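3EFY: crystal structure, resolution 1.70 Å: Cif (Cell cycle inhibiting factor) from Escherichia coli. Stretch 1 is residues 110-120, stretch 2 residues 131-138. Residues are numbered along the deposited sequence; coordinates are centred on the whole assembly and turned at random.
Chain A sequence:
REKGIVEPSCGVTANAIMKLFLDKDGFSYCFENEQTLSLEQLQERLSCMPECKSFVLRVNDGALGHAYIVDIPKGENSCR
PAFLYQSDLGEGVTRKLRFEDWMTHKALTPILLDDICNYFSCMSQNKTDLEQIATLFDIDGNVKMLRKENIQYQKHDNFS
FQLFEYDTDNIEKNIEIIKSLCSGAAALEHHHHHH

Stretch 1 110-120: PILLDDICNYF
Stretch 2, residues 131-138: EQIATLFD

Two helices of Cif pack obliquely against each other. In stretch 1, Pro110 leads into a short strand, Ile111 and Leu112; Leu112 (phi/psi -93/128) is the N-cap of a helix that runs from Leu113 through Phe120 and beyond. Stretch 2 is helical from Glu131, continuing an earlier helix, to Phe137. The N-to-C directions of the helices differ by 136°, and their axes approach to 10.7 Å, a spacing that leaves room for large side chains. The register is fixed by two CA pairs: Tyr119 CA to Gln132 CA, 7.1 Å, and Ile116 CA to Leu136 CA, 7.4 Å. Between them the stretches bury 373 Å², both sides summed.

Glu131 is exposed and makes no contact, but its O accepts the helical hydrogen bond from Thr135 N at 2.9 Å. Gln132 begins the contact. Its CA-to-CB bond points toward stretch 1, and chi1 and chi2 are both t, so the extended chain carries its amide to the partly exposed margin, where polar groups are readily satisfied. Gln132 NE2 donates a weak hydrogen bond to Asn118 OD1 (2.8 Å, angle 122°); Asn118, with chi1 t, brings its end nearer to meet it. Gln132 NE2 also donates to the O of water 1 at 2.7 Å, and that O in turn donates to Asp115 O at 2.7 Å, bridging side chain and backbone.

Ile133 (m, t) points sideways; buried and apolar, it suits the flank of the Tyr119 ring, its CG1 3.9 Å from Tyr119 CE1. Ala134, small and buried, and Thr135, exposed where a hydroxyl can meet solvent, make no contact with stretch 1.

Leu136 (m, t) points toward stretch 1 and is the most extensively covered residue of its stretch. Its branched end suits a crowded apolar site: CD1 lies 3.4 Å from Tyr119 CB and 3.8 Å from Ile116 CD1, while CD2 lies 4.2 Å from Ile111 CD1. Ile111 (p, t) points toward stretch 2 from the strand, extending the greasy surface beyond the helix; Ile116 (t, p) starts sideways but brings its end nearer.

Phe137 (m, chi2 -78°) likewise starts sideways and ends nearer. Its edge meets the face of the Tyr119 ring, with centroids 5.3 Å apart, planes at 71°, and Phe137 CE2 3.9 Å from Tyr119 CE2; Phe137 CZ is 4.0 Å from Ile116 CD1. Tyr119 (chi1 160°, chi2 76°) is thus a knob among Gln132, Ile133, Leu136 and Phe137. Its broad ring fills this hole, while its OH is hydrogen-bonded elsewhere in the structure. Asp138 (phi/psi -87/134) leaves the helix, although its N still bonds to Ala134 O at 3.1 Å.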

ATOM      1  N   PRO A 110      13.175 -13.495 -16.516  1.00 27.85           N
ATOM      2  CA  PRO A 110      13.210 -14.489 -15.453  1.00 27.73           C
ATOM      3  C   PRO A 110      14.575 -15.107 -15.226  1.00 26.36           C
ATOM      4  O   PRO A 110      15.441 -15.190 -16.157  1.00 26.43           O
ATOM      5  CB  PRO A 110      12.240 -15.555 -15.934  1.00 28.41           C
ATOM      6  CG  PRO A 110      12.266 -15.472 -17.357  1.00 29.52           C
ATOM      7  CD  PRO A 110      12.448 -14.011 -17.687  1.00 29.54           C
ATOM      8  N   ILE A 111      14.785 -15.510 -13.986  1.00 23.18           N
ATOM      9  CA  ILE A 111      15.959 -16.242 -13.576  1.00 23.94           C
ATOM     10  C   ILE A 111      15.534 -17.648 -13.178  1.00 23.64           C
ATOM     11  O   ILE A 111      14.342 -17.950 -13.263  1.00 25.32           O
ATOM     12  CB  ILE A 111      16.733 -15.551 -12.434  1.00 24.14           C
ATOM     13  CG1 ILE A 111      15.874 -15.498 -11.173  1.00 27.08           C
ATOM     14  CG2 ILE A 111      17.196 -14.150 -12.918  1.00 26.13           C
ATOM     15  CD1 ILE A 111      16.638 -15.039  -9.900  1.00 28.72           C
ATOM     16  N   LEU A 112      16.488 -18.498 -12.849  1.00 23.38           N
ATOM     17  CA  LEU A 112      16.192 -19.844 -12.320  1.00 25.10           C
ATOM     18  C   LEU A 112      16.184 -19.760 -10.804  1.00 23.51           C
ATOM     19  O   LEU A 112      17.138 -19.269 -10.170  1.00 23.63           O
ATOM     20  CB  LEU A 112      17.216 -20.877 -12.749  1.00 26.40           C
ATOM     21  CG  LEU A 112      17.254 -21.197 -14.260  1.00 29.68           C
ATOM     22  CD1 LEU A 112      18.390 -22.214 -14.565  1.00 36.26           C
ATOM     23  CD2 LEU A 112      15.904 -21.702 -14.719  1.00 33.79           C
ATOM     24  N   LEU A 113      15.106 -20.240 -10.210  1.00 22.63           N
ATOM     25  CA  LEU A 113      15.058 -20.359  -8.773  1.00 23.22           C
ATOM     26  C   LEU A 113      16.252 -21.103  -8.218  1.00 23.62           C
ATOM     27  O   LEU A 113      16.809 -20.728  -7.197  1.00 24.40           O
ATOM     28  CB  LEU A 113      13.729 -21.018  -8.356  1.00 22.22           C
ATOM     29  CG  LEU A 113      13.506 -21.215  -6.859  1.00 23.81           C
ATOM     30  CD1 LEU A 113      13.540 -19.867  -6.096  1.00 22.98           C
ATOM     31  CD2 LEU A 113      12.129 -21.866  -6.625  1.00 24.93           C
ATOM     32  N   ASP A 114      16.705 -22.156  -8.925  1.00 24.63           N
ATOM     33  CA  ASP A 114      17.863 -22.899  -8.475  1.00 26.24           C
ATOM     34  C   ASP A 114      19.141 -22.037  -8.380  1.00 25.52           C
ATOM     35  O   ASP A 114      19.985 -22.320  -7.546  1.00 25.68           O
ATOM     36  CB  ASP A 114      18.176 -24.027  -9.452  1.00 27.52           C
ATOM     37  CG  ASP A 114      17.234 -25.190  -9.340  1.00 32.30           C
ATOM     38  OD1 ASP A 114      16.509 -25.311  -8.345  1.00 37.40           O
ATOM     39  OD2 ASP A 114      17.250 -25.994 -10.294  1.00 37.41           O
ATOM     40  N   ASP A 115      19.273 -21.043  -9.266  1.00 25.94           N
ATOM     41  CA  ASP A 115      20.484 -20.202  -9.277  1.00 25.52           C
ATOM     42  C   ASP A 115      20.509 -19.285  -8.037  1.00 25.04           C
ATOM     43  O   ASP A 115      21.582 -19.099  -7.416  1.00 25.24           O
ATOM     44  CB  ASP A 115      20.590 -19.386 -10.536  1.00 25.99           C
ATOM     45  CG  ASP A 115      21.052 -20.225 -11.745  1.00 29.18           C
ATOM     46  OD1 ASP A 115      21.653 -21.296 -11.526  1.00 31.25           O
ATOM     47  OD2 ASP A 115      20.806 -19.781 -12.880  1.00 31.62           O
ATOM     48  N   ILE A 116      19.359 -18.722  -7.682  1.00 24.41           N
ATOM     49  CA  ILE A 116      19.344 -17.835  -6.490  1.00 24.55           C
ATOM     50  C   ILE A 116      19.491 -18.696  -5.217  1.00 23.33           C
ATOM     51  O   ILE A 116      20.157 -18.312  -4.277  1.00 22.92           O
ATOM     52  CB  ILE A 116      18.137 -16.832  -6.472  1.00 26.15           C
ATOM     53  CG1 ILE A 116      18.238 -15.883  -5.268  1.00 29.91           C
ATOM     54  CG2 ILE A 116      16.821 -17.562  -6.424  1.00 26.63           C
ATOM     55  CD1 ILE A 116      19.215 -14.803  -5.413  1.00 30.47           C
ATOM     56  N   CYS A 117      18.896 -19.890  -5.207  1.00 23.95           N
ATOM     57  CA  CYS A 117      19.080 -20.834  -4.127  1.00 25.31           C
ATOM     58  C   CYS A 117      20.533 -21.312  -3.943  1.00 24.19           C
ATOM     59  O   CYS A 117      21.044 -21.456  -2.825  1.00 24.85           O
ATOM     60  CB  CYS A 117      18.092 -21.998  -4.268  1.00 25.96           C
ATOM     61  SG  CYS A 117      16.403 -21.420  -3.927  1.00 31.86           S
ATOM     62  N   ASN A 118      21.217 -21.544  -5.044  1.00 24.43           N
ATOM     63  CA  ASN A 118      22.622 -21.887  -4.986  1.00 24.49           C
ATOM     64  C   ASN A 118      23.391 -20.734  -4.357  1.00 23.04           C
ATOM     65  O   ASN A 118      24.262 -20.956  -3.513  1.00 23.46           O
ATOM     66  CB  ASN A 118      23.173 -22.157  -6.374  1.00 25.72           C
ATOM     67  CG  ASN A 118      24.687 -22.458  -6.355  1.00 31.12           C
ATOM     68  OD1 ASN A 118      25.515 -21.629  -6.763  1.00 35.58           O
ATOM     69  ND2 ASN A 118      25.053 -23.636  -5.841  1.00 36.19           N
ATOM     70  N   TYR A 119      23.037 -19.507  -4.730  1.00 21.88           N
ATOM     71  CA  TYR A 119      23.653 -18.321  -4.101  1.00 22.47           C
ATOM     72  C   TYR A 119      23.458 -18.325  -2.573  1.00 21.98           C
ATOM     73  O   TYR A 119      24.407 -18.118  -1.799  1.00 22.75           O
ATOM     74  CB  TYR A 119      23.156 -16.974  -4.769  1.00 21.35           C
ATOM     75  CG  TYR A 119      23.381 -15.802  -3.885  1.00 21.27           C
ATOM     76  CD1 TYR A 119      24.654 -15.265  -3.724  1.00 21.92           C
ATOM     77  CD2 TYR A 119      22.353 -15.317  -3.062  1.00 21.77           C
ATOM     78  CE1 TYR A 119      24.893 -14.263  -2.829  1.00 21.78           C
ATOM     79  CE2 TYR A 119      22.576 -14.290  -2.178  1.00 20.21           C
ATOM     80  CZ  TYR A 119      23.848 -13.762  -2.062  1.00 23.12           C
ATOM     81  OH  TYR A 119      24.120 -12.789  -1.161  1.00 23.37           O
ATOM     82  N   PHE A 120      22.225 -18.564  -2.094  1.00 21.73           N
ATOM     83  CA  PHE A 120      21.983 -18.594  -0.652  1.00 21.57           C
ATOM     84  C   PHE A 120      22.903 -19.620   0.014  1.00 22.97           C
ATOM     85  O   PHE A 120      23.518 -19.370   1.069  1.00 23.28           O
ATOM     86  CB  PHE A 120      20.528 -19.000  -0.311  1.00 21.96           C
ATOM     87  CG  PHE A 120      19.452 -18.071  -0.819  1.00 21.75           C
ATOM     88  CD1 PHE A 120      19.636 -16.732  -0.972  1.00 21.05           C
ATOM     89  CD2 PHE A 120      18.195 -18.586  -1.088  1.00 21.29           C
ATOM     90  CE1 PHE A 120      18.637 -15.950  -1.443  1.00 20.12           C
ATOM     91  CE2 PHE A 120      17.199 -17.816  -1.514  1.00 21.13           C
ATOM     92  CZ  PHE A 120      17.389 -16.496  -1.709  1.00 19.92           C
ATOM     93  N   GLU A 131      31.277 -13.131  -9.271  1.00 28.71           N
ATOM     94  CA  GLU A 131      30.597 -13.230 -10.534  1.00 29.50           C
ATOM     95  C   GLU A 131      29.139 -13.627 -10.291  1.00 27.88           C
ATOM     96  O   GLU A 131      28.265 -13.104 -10.950  1.00 27.13           O
ATOM     97  CB  GLU A 131      31.277 -14.215 -11.494  1.00 31.13           C
ATOM     98  CG  GLU A 131      32.692 -13.784 -11.925  1.00 37.52           C
ATOM     99  CD  GLU A 131      32.743 -12.632 -12.928  1.00 45.49           C
ATOM    100  OE1 GLU A 131      31.683 -12.100 -13.346  1.00 50.47           O
ATOM    101  OE2 GLU A 131      33.882 -12.243 -13.305  1.00 51.13           O
ATOM    102  N   GLN A 132      28.942 -14.531  -9.341  1.00 27.22           N
ATOM    103  CA  GLN A 132      27.590 -15.026  -8.965  1.00 26.59           C
ATOM    104  C   GLN A 132      26.736 -13.836  -8.464  1.00 25.27           C
ATOM    105  O   GLN A 132      25.619 -13.620  -8.898  1.00 26.58           O
ATOM    106  CB  GLN A 132      27.739 -16.089  -7.911  1.00 27.19           C
ATOM    107  CG  GLN A 132      26.461 -16.614  -7.359  1.00 29.73           C
ATOM    108  CD  GLN A 132      26.667 -17.760  -6.396  1.00 30.34           C
ATOM    109  OE1 GLN A 132      27.427 -17.676  -5.411  1.00 31.68           O
ATOM    110  NE2 GLN A 132      25.972 -18.855  -6.674  1.00 32.16           N
ATOM    111  N   ILE A 133      27.325 -13.024  -7.597  1.00 24.08           N
ATOM    112  CA  ILE A 133      26.623 -11.850  -7.023  1.00 22.80           C
ATOM    113  C   ILE A 133      26.314 -10.820  -8.086  1.00 22.60           C
ATOM    114  O   ILE A 133      25.208 -10.302  -8.180  1.00 22.23           O
ATOM    115  CB  ILE A 133      27.444 -11.230  -5.853  1.00 22.69           C
ATOM    116  CG1 ILE A 133      27.562 -12.186  -4.690  1.00 25.03           C
ATOM    117  CG2 ILE A 133      26.842  -9.869  -5.372  1.00 23.02           C
ATOM    118  CD1 ILE A 133      28.560 -11.724  -3.641  1.00 27.69           C
ATOM    119  N   ALA A 134      27.283 -10.508  -8.956  1.00 22.19           N
ATOM    120  CA  ALA A 134      27.002  -9.571 -10.036  1.00 22.49           C
ATOM    121  C   ALA A 134      25.949 -10.026 -10.995  1.00 21.71           C
ATOM    122  O   ALA A 134      25.110  -9.235 -11.434  1.00 21.59           O
ATOM    123  CB  ALA A 134      28.275  -9.246 -10.823  1.00 22.67           C
ATOM    124  N   THR A 135      25.963 -11.310 -11.338  1.00 23.46           N
ATOM    125  CA  THR A 135      24.973 -11.874 -12.260  1.00 23.57           C
ATOM    126  C   THR A 135      23.546 -11.752 -11.725  1.00 21.97           C
ATOM    127  O   THR A 135      22.638 -11.415 -12.445  1.00 22.39           O
ATOM    128  CB  THR A 135      25.274 -13.313 -12.609  1.00 24.66           C
ATOM    129  OG1 THR A 135      26.490 -13.342 -13.389  1.00 26.58           O
ATOM    130  CG2 THR A 135      24.170 -13.915 -13.453  1.00 27.06           C
ATOM    131  N   LEU A 136      23.411 -11.929 -10.424  1.00 21.03           N
ATOM    132  CA  LEU A 136      22.087 -11.853  -9.782  1.00 21.24           C
ATOM    133  C   LEU A 136      21.631 -10.419  -9.481  1.00 20.23           C
ATOM    134  O   LEU A 136      20.461 -10.090  -9.676  1.00 21.79           O
ATOM    135  CB  LEU A 136      22.074 -12.680  -8.501  1.00 21.23           C
ATOM    136  CG  LEU A 136      22.118 -14.202  -8.719  1.00 23.26           C
ATOM    137  CD1 LEU A 136      22.462 -14.961  -7.423  1.00 25.16           C
ATOM    138  CD2 LEU A 136      20.753 -14.655  -9.351  1.00 25.23           C
ATOM    139  N   PHE A 137      22.554  -9.577  -8.984  1.00 20.69           N
ATOM    140  CA  PHE A 137      22.131  -8.345  -8.323  1.00 20.13           C
ATOM    141  C   PHE A 137      22.524  -7.043  -9.031  1.00 20.86           C
ATOM    142  O   PHE A 137      21.909  -6.015  -8.791  1.00 20.04           O
ATOM    143  CB  PHE A 137      22.669  -8.293  -6.887  1.00 21.13           C
ATOM    144  CG  PHE A 137      22.132  -9.387  -5.985  1.00 19.44           C
ATOM    145  CD1 PHE A 137      20.854  -9.281  -5.460  1.00 19.39           C
ATOM    146  CD2 PHE A 137      22.902 -10.486  -5.662  1.00 19.33           C
ATOM    147  CE1 PHE A 137      20.336 -10.321  -4.662  1.00 18.22           C
ATOM    148  CE2 PHE A 137      22.405 -11.485  -4.865  1.00 20.45           C
ATOM    149  CZ  PHE A 137      21.108 -11.402  -4.376  1.00 18.90           C
ATOM    150  N   ASP A 138      23.568  -7.097  -9.881  1.00 20.91           N
ATOM    151  CA  ASP A 138      24.017  -5.883 -10.581  1.00 21.70           C
ATOM    152  C   ASP A 138      23.259  -5.643 -11.896  1.00 21.32           C
ATOM    153  O   ASP A 138      23.074  -6.549 -12.691  1.00 21.68           O
ATOM    154  CB  ASP A 138      25.531  -5.913 -10.786  1.00 21.95           C
ATOM    155  CG  ASP A 138      26.059  -4.544 -11.247  1.00 22.49           C
ATOM    156  OD1 ASP A 138      26.143  -3.615 -10.415  1.00 24.16           O
ATOM    157  OD2 ASP A 138      26.223  -4.368 -12.471  1.00 24.74           O
TER
HETATM  158  O   HOH W   1      24.008 -18.719  -8.527  1.00 30.77           O